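Local coordinates for protein alpha,alpha-trehalose-phosphate synthase (UDP-forming) (Burkholderia multivorans, PDB 5UOF) that belongs to glycosyltransferase family 20, a group of enzymes built on the GT-B fold with two Rossmann-like domains, at residues K266-V271 / G299-V304; F89-L94 / H139-L144. All coordinates share one frame; numbering follows the deposited sequence.

Interaction 1 (K266-V271 / G299-V304)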
ATOM      1  N   LYS A 266     -31.171 -18.307 -10.982  1.00 14.07           N
ATOM      2  CA  LYS A 266     -30.497 -17.907  -9.752  1.00 11.87           C
ATOM      3  C   LYS A 266     -30.097 -16.440  -9.827  1.00 12.34           C
ATOM      4  O   LYS A 266     -29.918 -15.876 -10.906  1.00 12.99           O
ATOM      5  CB  LYS A 266     -29.254 -18.766  -9.516  1.00 13.35           C
ATOM      6  CG  LYS A 266     -29.512 -20.263  -9.466  1.00 22.86           C
ATOM      7  CD  LYS A 266     -30.005 -20.714  -8.113  1.00 33.01           C
ATOM      8  CE  LYS A 266     -30.073 -22.244  -8.050  1.00 41.61           C
ATOM      9  NZ  LYS A 266     -30.386 -22.747  -6.681  1.00 45.89           N
ATOM     10  N   LEU A 267     -29.959 -15.823  -8.655  1.00 11.62           N
ATOM     11  CA  LEU A 267     -29.720 -14.394  -8.537  1.00 11.41           C
ATOM     12  C   LEU A 267     -28.492 -14.159  -7.673  1.00 12.80           C
ATOM     13  O   LEU A 267     -28.429 -14.642  -6.534  1.00 10.13           O
ATOM     14  CB  LEU A 267     -30.941 -13.686  -7.935  1.00 10.54           C
ATOM     15  CG  LEU A 267     -30.759 -12.225  -7.507  1.00 13.22           C
ATOM     16  CD1 LEU A 267     -30.442 -11.343  -8.704  1.00 11.86           C
ATOM     17  CD2 LEU A 267     -32.011 -11.718  -6.787  1.00 10.81           C
ATOM     18  N   VAL A 268     -27.515 -13.435  -8.227  1.00 10.28           N
ATOM     19  CA  VAL A 268     -26.363 -12.926  -7.483  1.00 11.86           C
ATOM     20  C   VAL A 268     -26.600 -11.438  -7.253  1.00 11.04           C
ATOM     21  O   VAL A 268     -26.840 -10.691  -8.209  1.00 11.06           O
ATOM     22  CB  VAL A 268     -25.050 -13.164  -8.250  1.00  9.84           C
ATOM     23  CG1 VAL A 268     -23.846 -12.672  -7.440  1.00 11.06           C
ATOM     24  CG2 VAL A 268     -24.899 -14.638  -8.588  1.00 11.47           C
ATOM     25  N   MET A 269     -26.554 -11.002  -5.993  1.00 10.36           N
ATOM     26  CA  MET A 269     -26.791  -9.604  -5.642  1.00  8.81           C
ATOM     27  C   MET A 269     -25.478  -8.945  -5.256  1.00 11.14           C
ATOM     28  O   MET A 269     -24.643  -9.556  -4.581  1.00 11.09           O
ATOM     29  CB  MET A 269     -27.772  -9.463  -4.468  1.00 11.22           C
ATOM     30  CG  MET A 269     -29.236  -9.636  -4.819  1.00 12.45           C
ATOM     31  SD  MET A 269     -29.898  -8.363  -5.912  1.00 15.41           S
ATOM     32  CE  MET A 269     -29.589  -6.902  -4.940  1.00 16.81           C
ATOM     33  N   SER A 270     -25.329  -7.686  -5.659  1.00 12.15           N
ATOM     34  CA  SER A 270     -24.141  -6.886  -5.383  1.00 10.76           C
ATOM     35  C   SER A 270     -24.611  -5.439  -5.271  1.00 12.35           C
ATOM     36  O   SER A 270     -25.375  -4.970  -6.121  1.00 13.07           O
ATOM     37  CB  SER A 270     -23.104  -7.071  -6.504  1.00 16.33           C
ATOM     38  OG  SER A 270     -21.897  -6.368  -6.264  1.00 18.15           O
ATOM     39  N   VAL A 271     -24.201  -4.741  -4.207  1.00 12.30           N
ATOM     40  CA  VAL A 271     -24.666  -3.379  -3.945  1.00 13.62           C
ATOM     41  C   VAL A 271     -23.462  -2.573  -3.478  1.00 12.27           C
ATOM     42  O   VAL A 271     -22.875  -2.890  -2.438  1.00 12.86           O
ATOM     43  CB  VAL A 271     -25.784  -3.318  -2.885  1.00 15.40           C
ATOM     44  CG1 VAL A 271     -26.238  -1.894  -2.688  1.00 14.97           C
ATOM     45  CG2 VAL A 271     -26.984  -4.186  -3.282  1.00 15.05           C
ATOM     46  N   GLY A 299     -27.623 -18.389 -18.968  1.00 14.75           N
ATOM     47  CA  GLY A 299     -29.070 -18.419 -18.987  1.00 18.69           C
ATOM     48  C   GLY A 299     -29.719 -18.949 -17.725  1.00 15.68           C
ATOM     49  O   GLY A 299     -30.953 -19.066 -17.685  1.00 16.58           O
ATOM     50  N   ARG A 300     -28.937 -19.290 -16.703  1.00 13.97           N
ATOM     51  CA  ARG A 300     -29.461 -19.875 -15.483  1.00 12.50           C
ATOM     52  C   ARG A 300     -29.134 -19.055 -14.245  1.00 14.30           C
ATOM     53  O   ARG A 300     -29.519 -19.448 -13.140  1.00 15.11           O
ATOM     54  CB  ARG A 300     -28.934 -21.303 -15.307  1.00 18.32           C
ATOM     55  CG  ARG A 300     -29.353 -22.232 -16.450  1.00 21.93           C
ATOM     56  CD  ARG A 300     -29.087 -23.686 -16.105  1.00 38.60           C
ATOM     57  NE  ARG A 300     -30.103 -24.232 -15.208  1.00 56.91           N
ATOM     58  CZ  ARG A 300     -31.085 -25.041 -15.597  1.00 66.45           C
ATOM     59  NH1 ARG A 300     -31.968 -25.490 -14.713  1.00 66.58           N
ATOM     60  NH2 ARG A 300     -31.181 -25.409 -16.869  1.00 68.69           N
ATOM     61  N   VAL A 301     -28.416 -17.945 -14.398  1.00 11.98           N
ATOM     62  CA  VAL A 301     -28.077 -17.061 -13.288  1.00 12.75           C
ATOM     63  C   VAL A 301     -27.931 -15.660 -13.857  1.00 13.57           C
ATOM     64  O   VAL A 301     -27.549 -15.480 -15.017  1.00 13.76           O
ATOM     65  CB  VAL A 301     -26.783 -17.523 -12.565  1.00 13.24           C
ATOM     66  CG1 VAL A 301     -25.610 -17.569 -13.536  1.00 13.29           C
ATOM     67  CG2 VAL A 301     -26.450 -16.623 -11.382  1.00 13.21           C
ATOM     68  N   SER A 302     -28.250 -14.662 -13.043  1.00 12.91           N
ATOM     69  CA  SER A 302     -28.038 -13.269 -13.402  1.00 12.64           C
ATOM     70  C   SER A 302     -27.392 -12.533 -12.243  1.00 13.48           C
ATOM     71  O   SER A 302     -27.669 -12.809 -11.074  1.00 14.17           O
ATOM     72  CB  SER A 302     -29.348 -12.553 -13.757  1.00 16.82           C
ATOM     73  OG  SER A 302     -29.901 -13.072 -14.953  1.00 18.59           O
ATOM     74  N   LEU A 303     -26.546 -11.577 -12.585  1.00 10.06           N
ATOM     75  CA  LEU A 303     -25.942 -10.692 -11.604  1.00  9.33           C
ATOM     76  C   LEU A 303     -26.695  -9.369 -11.626  1.00  9.45           C
ATOM     77  O   LEU A 303     -26.853  -8.764 -12.686  1.00 13.07           O
ATOM     78  CB  LEU A 303     -24.454 -10.477 -11.914  1.00  9.43           C
ATOM     79  CG  LEU A 303     -23.766  -9.327 -11.161  1.00 11.82           C
ATOM     80  CD1 LEU A 303     -23.755  -9.593  -9.661  1.00 10.44           C
ATOM     81  CD2 LEU A 303     -22.327  -9.160 -11.697  1.00 11.28           C
ATOM     82  N   VAL A 304     -27.190  -8.942 -10.465  1.00  9.84           N
ATOM     83  CA  VAL A 304     -27.778  -7.619 -10.303  1.00 10.82           C
ATOM     84  C   VAL A 304     -26.787  -6.787  -9.504  1.00 13.57           C
ATOM     85  O   VAL A 304     -26.507  -7.098  -8.342  1.00 12.51           O
ATOM     86  CB  VAL A 304     -29.146  -7.687  -9.605  1.00  9.59           C
ATOM     87  CG1 VAL A 304     -29.628  -6.283  -9.227  1.00 11.92           C
ATOM     88  CG2 VAL A 304     -30.164  -8.327 -10.518  1.00 12.94           C
TER

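Interaction 2 (F89-L94 / H139-L144). With EDO (1,2-ethanediol), chain J.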
ATOM      1  N   PHE A  89      -8.481  17.803   1.081  1.00 14.73           N
ATOM      2  CA  PHE A  89      -7.446  16.889   1.561  1.00 14.60           C
ATOM      3  C   PHE A  89      -8.019  15.548   2.018  1.00 14.95           C
ATOM      4  O   PHE A  89      -7.429  14.495   1.747  1.00 14.50           O
ATOM      5  CB  PHE A  89      -6.672  17.561   2.701  1.00 17.82           C
ATOM      6  CG  PHE A  89      -5.746  16.634   3.442  1.00 12.51           C
ATOM      7  CD1 PHE A  89      -4.484  16.334   2.931  1.00 12.57           C
ATOM      8  CD2 PHE A  89      -6.131  16.072   4.649  1.00 13.32           C
ATOM      9  CE1 PHE A  89      -3.636  15.479   3.612  1.00 16.90           C
ATOM     10  CE2 PHE A  89      -5.286  15.224   5.348  1.00 13.46           C
ATOM     11  CZ  PHE A  89      -4.032  14.914   4.823  1.00 13.05           C
ATOM     12  N   SER A  90      -9.165  15.560   2.711  1.00 12.91           N
ATOM     13  CA  SER A  90      -9.734  14.322   3.251  0.55 12.71           C
ATOM     14  C   SER A  90     -10.022  13.321   2.143  1.00 14.34           C
ATOM     15  O   SER A  90      -9.719  12.129   2.260  1.00 14.86           O
ATOM     16  CB  SER A  90     -11.030  14.607   4.014  0.55 13.69           C
ATOM     17  OG  SER A  90     -10.826  15.426   5.136  0.55 18.37           O
ATOM     18  N   ASN A  91     -10.639  13.784   1.065  1.00 16.26           N
ATOM     19  CA  ASN A  91     -11.013  12.847   0.012  1.00 15.39           C
ATOM     20  C   ASN A  91      -9.961  12.727  -1.082  1.00 16.63           C
ATOM     21  O   ASN A  91      -9.899  11.688  -1.754  1.00 17.06           O
ATOM     22  CB  ASN A  91     -12.364  13.249  -0.584  1.00 21.10           C
ATOM     23  CG  ASN A  91     -13.532  12.901   0.344  1.00 31.38           C
ATOM     24  OD1 ASN A  91     -13.538  11.844   0.989  1.00 29.63           O
ATOM     25  ND2 ASN A  91     -14.512  13.789   0.424  1.00 38.81           N
ATOM     26  N   ALA A  92      -9.122  13.742  -1.268  1.00 16.06           N
ATOM     27  CA  ALA A  92      -8.071  13.655  -2.274  1.00 13.37           C
ATOM     28  C   ALA A  92      -6.824  12.948  -1.774  1.00 12.53           C
ATOM     29  O   ALA A  92      -6.061  12.437  -2.595  1.00 14.34           O
ATOM     30  CB  ALA A  92      -7.679  15.053  -2.779  1.00 17.16           C
ATOM     31  N   THR A  93      -6.590  12.917  -0.460  1.00 13.03           N
ATOM     32  CA  THR A  93      -5.361  12.340   0.081  1.00 14.80           C
ATOM     33  C   THR A  93      -5.643  11.257   1.112  1.00 13.08           C
ATOM     34  O   THR A  93      -5.185  10.128   0.948  1.00 11.28           O
ATOM     35  CB  THR A  93      -4.471  13.432   0.712  1.00 19.72           C
ATOM     36  OG1 THR A  93      -4.229  14.475  -0.231  1.00 18.75           O
ATOM     37  CG2 THR A  93      -3.130  12.849   1.143  1.00 20.54           C
ATOM     38  N   LEU A  94      -6.382  11.574   2.177  1.00 13.64           N
ATOM     39  CA  LEU A  94      -6.600  10.613   3.256  0.53 12.92           C
ATOM     40  C   LEU A  94      -7.352   9.388   2.764  1.00 10.22           C
ATOM     41  O   LEU A  94      -6.886   8.248   2.898  1.00 12.77           O
ATOM     42  CB  LEU A  94      -7.386  11.263   4.395  0.53 13.73           C
ATOM     43  CG  LEU A  94      -6.626  12.189   5.324  0.53 11.13           C
ATOM     44  CD1 LEU A  94      -7.495  12.563   6.513  0.53 10.75           C
ATOM     45  CD2 LEU A  94      -5.338  11.514   5.767  0.53 14.70           C
ATOM     46  N   HIS A 139     -16.620  11.269  14.838  1.00 15.80           N
ATOM     47  CA  HIS A 139     -16.725  10.181  13.870  1.00 15.59           C
ATOM     48  C   HIS A 139     -16.000  10.484  12.571  1.00 15.28           C
ATOM     49  O   HIS A 139     -16.334  11.446  11.872  1.00 15.78           O
ATOM     50  CB  HIS A 139     -18.188   9.849  13.596  1.00 17.84           C
ATOM     51  CG  HIS A 139     -18.823   9.143  14.741  1.00 16.07           C
ATOM     52  ND1 HIS A 139     -18.886   7.766  14.812  1.00 17.86           N
ATOM     53  CD2 HIS A 139     -19.318   9.611  15.909  1.00 17.10           C
ATOM     54  CE1 HIS A 139     -19.441   7.419  15.960  1.00 16.00           C
ATOM     55  NE2 HIS A 139     -19.706   8.520  16.645  1.00 17.77           N
ATOM     56  N   ASP A 140     -15.003   9.649  12.272  1.00 12.63           N
ATOM     57  CA  ASP A 140     -14.435   9.402  10.949  1.00 14.97           C
ATOM     58  C   ASP A 140     -13.446  10.455  10.455  1.00 16.64           C
ATOM     59  O   ASP A 140     -13.209  11.482  11.102  1.00 13.60           O
ATOM     60  CB  ASP A 140     -15.540   9.212   9.912  1.00 15.11           C
ATOM     61  CG  ASP A 140     -15.200   8.117   8.903  1.00 16.26           C
ATOM     62  OD1 ASP A 140     -14.168   7.422   9.101  1.00 14.04           O
ATOM     63  OD2 ASP A 140     -15.939   7.952   7.908  1.00 16.72           O
ATOM     64  N   TYR A 141     -12.876  10.182   9.279  1.00 11.57           N
ATOM     65  CA  TYR A 141     -11.612  10.785   8.875  1.00 11.26           C
ATOM     66  C   TYR A 141     -11.718  12.271   8.530  1.00 12.00           C
ATOM     67  O   TYR A 141     -10.693  12.963   8.575  1.00 17.86           O
ATOM     68  CB  TYR A 141     -11.030   9.988   7.695  1.00 10.83           C
ATOM     69  CG  TYR A 141     -11.889   9.999   6.451  1.00 11.19           C
ATOM     70  CD1 TYR A 141     -12.978   9.135   6.318  1.00 11.43           C
ATOM     71  CD2 TYR A 141     -11.625  10.889   5.416  1.00 11.45           C
ATOM     72  CE1 TYR A 141     -13.770   9.167   5.187  1.00 14.76           C
ATOM     73  CE2 TYR A 141     -12.404  10.921   4.281  1.00 11.95           C
ATOM     74  CZ  TYR A 141     -13.476  10.060   4.172  1.00 13.14           C
ATOM     75  OH  TYR A 141     -14.255  10.105   3.039  1.00 19.88           O
ATOM     76  N   HIS A 142     -12.904  12.776   8.164  1.00 12.50           N
ATOM     77  CA  HIS A 142     -13.020  14.206   7.882  1.00 15.76           C
ATOM     78  C   HIS A 142     -12.775  15.041   9.123  1.00 19.81           C
ATOM     79  O   HIS A 142     -12.465  16.234   9.008  1.00 17.72           O
ATOM     80  CB  HIS A 142     -14.412  14.564   7.337  1.00 14.45           C
ATOM     81  CG  HIS A 142     -14.759  13.917   6.027  1.00 16.54           C
ATOM     82  ND1 HIS A 142     -14.220  14.328   4.827  1.00 25.01           N
ATOM     83  CD2 HIS A 142     -15.625  12.921   5.728  1.00 21.69           C
ATOM     84  CE1 HIS A 142     -14.723  13.599   3.846  1.00 21.75           C
ATOM     85  NE2 HIS A 142     -15.577  12.737   4.368  1.00 25.79           N
ATOM     86  N   LEU A 143     -12.939  14.443  10.307  1.00 17.90           N
ATOM     87  CA  LEU A 143     -12.870  15.158  11.578  1.00 19.17           C
ATOM     88  C   LEU A 143     -11.708  14.675  12.432  1.00 17.41           C
ATOM     89  O   LEU A 143     -11.704  14.884  13.644  1.00 16.82           O
ATOM     90  CB  LEU A 143     -14.184  14.998  12.344  1.00 18.26           C
ATOM     91  CG  LEU A 143     -15.400  15.686  11.743  1.00 19.22           C
ATOM     92  CD1 LEU A 143     -16.695  15.107  12.313  1.00 20.12           C
ATOM     93  CD2 LEU A 143     -15.300  17.183  11.987  1.00 20.53           C
ATOM     94  N   LEU A 144     -10.741  13.992  11.831  1.00 13.16           N
ATOM     95  CA  LEU A 144      -9.589  13.518  12.594  1.00 16.48           C
ATOM     96  C   LEU A 144      -8.919  14.588  13.463  1.00 22.78           C
ATOM     97  O   LEU A 144      -8.637  14.300  14.638  1.00 22.24           O
ATOM     98  CB  LEU A 144      -8.619  12.858  11.605  1.00 19.40           C
ATOM     99  CG  LEU A 144      -7.501  12.028  12.211  1.00 26.41           C
ATOM    100  CD1 LEU A 144      -7.176  10.906  11.266  1.00 22.32           C
ATOM    101  CD2 LEU A 144      -6.290  12.917  12.436  1.00 26.34           C
TER
HETATM  102  C1  EDO J 508     -14.783   9.428  -1.300  1.00 40.82           C
HETATM  103  O1  EDO J 508     -13.824  10.325  -1.869  1.00 45.06           O
HETATM  104  C2  EDO J 508     -14.755   8.130  -2.091  1.00 37.69           C
HETATM  105  O2  EDO J 508     -14.962   8.416  -3.478  1.00 40.47           O
HETATM  106  O   HOH W   1     -12.492  17.252   5.986  1.00 21.17           O

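Interaction 1 (K266-V271 / G299-V304)
Val304 meets two side chains of the neighbouring strand at once. Its CG2 takes the tip of Leu267, whose CD1 lies 3.5 Å away as the two side chains cross obliquely. Its CB faces Met269 SD at 3.8 Å, and here the side chains run side by side in the same direction. The bend of Met269 at chi2 (-65°) sets the sulfur alongside the valine. On the other face of the sheet Val268 sits across from two partners, CG2 against Val301 CG2 at 3.8 Å and CG1 against Leu303 CD1, also 3.8 Å. Val364 and Tyr366 of strand 364-367 pack on Val268 as well. Between the two faces the parallel backbones are joined by five hydrogen bonds; Val268 N to Ser302 O is 2.9 Å and almost straight (179°), while Ser270 N to Val304 O, at 3.0 Å, is more bent. Ser270 OG has two acceptors for its one proton, Gln305 OE1 and Tyr366 O. The two strands belong to the beta-alpha-beta unit whose helix is 280-293, within a six-stranded parallel sheet. The amide bonds fix the register, and apolar contacts line both faces of this Rossmann-like sheet, Leu262 of helix 253-262 adding to the Leu267 face.

Interaction 2 (F89-L94 / H139-L144)
Asn91 reaches from helix 89-98 to the side chains of Tyr141 and His142, in the loop that follows strand 135-139. Its CB faces O1 of a bound 1,2-ethanediol at 3.5 Å. CG stands anti to its own carbonyl carbon (chi1 -75°) and comes within 3.8 Å of His142 CE1. From there the amide splits its work. OD1 accepts a hydrogen bond from Tyr141 OH at 2.8 Å, with the hydroxyl in the carbonyl plane and a C=O...donor angle of 157°; the ethanediol O1 adds a weak second bond to the same oxygen. Asn91 and Tyr141 cross at about a right angle, and OD1 lies at the edge of the phenol ring. ND2 meets the edge of the His142 ring, 3.4 Å from CE1, with amide and imidazole planes 83° apart; ND2 gives its hydrogen bond to Tyr86 O. The two loop rings also touch each other, Tyr141 CE2 lying 3.5 Å above the imidazole plane and offset toward its rim, and Tyr85 meets the His142 ring too. Closer to the helix backbone, Ser90 O approaches Tyr141 CE2 at 3.6 Å. With acceptor and donor ends both engaged, the amide is fixed in rotation, and a mostly buried polar link joins the helix to the loop at the end of a central strand of the ten-stranded sheet.

Following the chain from the N terminus, interaction 2 comes first: 89-94 is joined by 139-144, closing a loop of 44 residues that includes helix 109-127 and most of strand 135-139. The chain then builds the rest of the ten-stranded mixed sheet before it reaches 266-271. Interaction 1 closes a shorter loop of 27 residues around helix 280-293. The two loops follow in series, neither nested nor crossed. Interactions 1 and 2 lie on opposite sides of the chain's centre; the centres of interaction 1 and interaction 2 are about 35 Å apart. The nearest atoms of interaction 1 and interaction 2 are about 17 Å apart. Interaction 2 ties a helix to a loop beside one sheet, whereas interaction 1 joins neighbouring strands within the other.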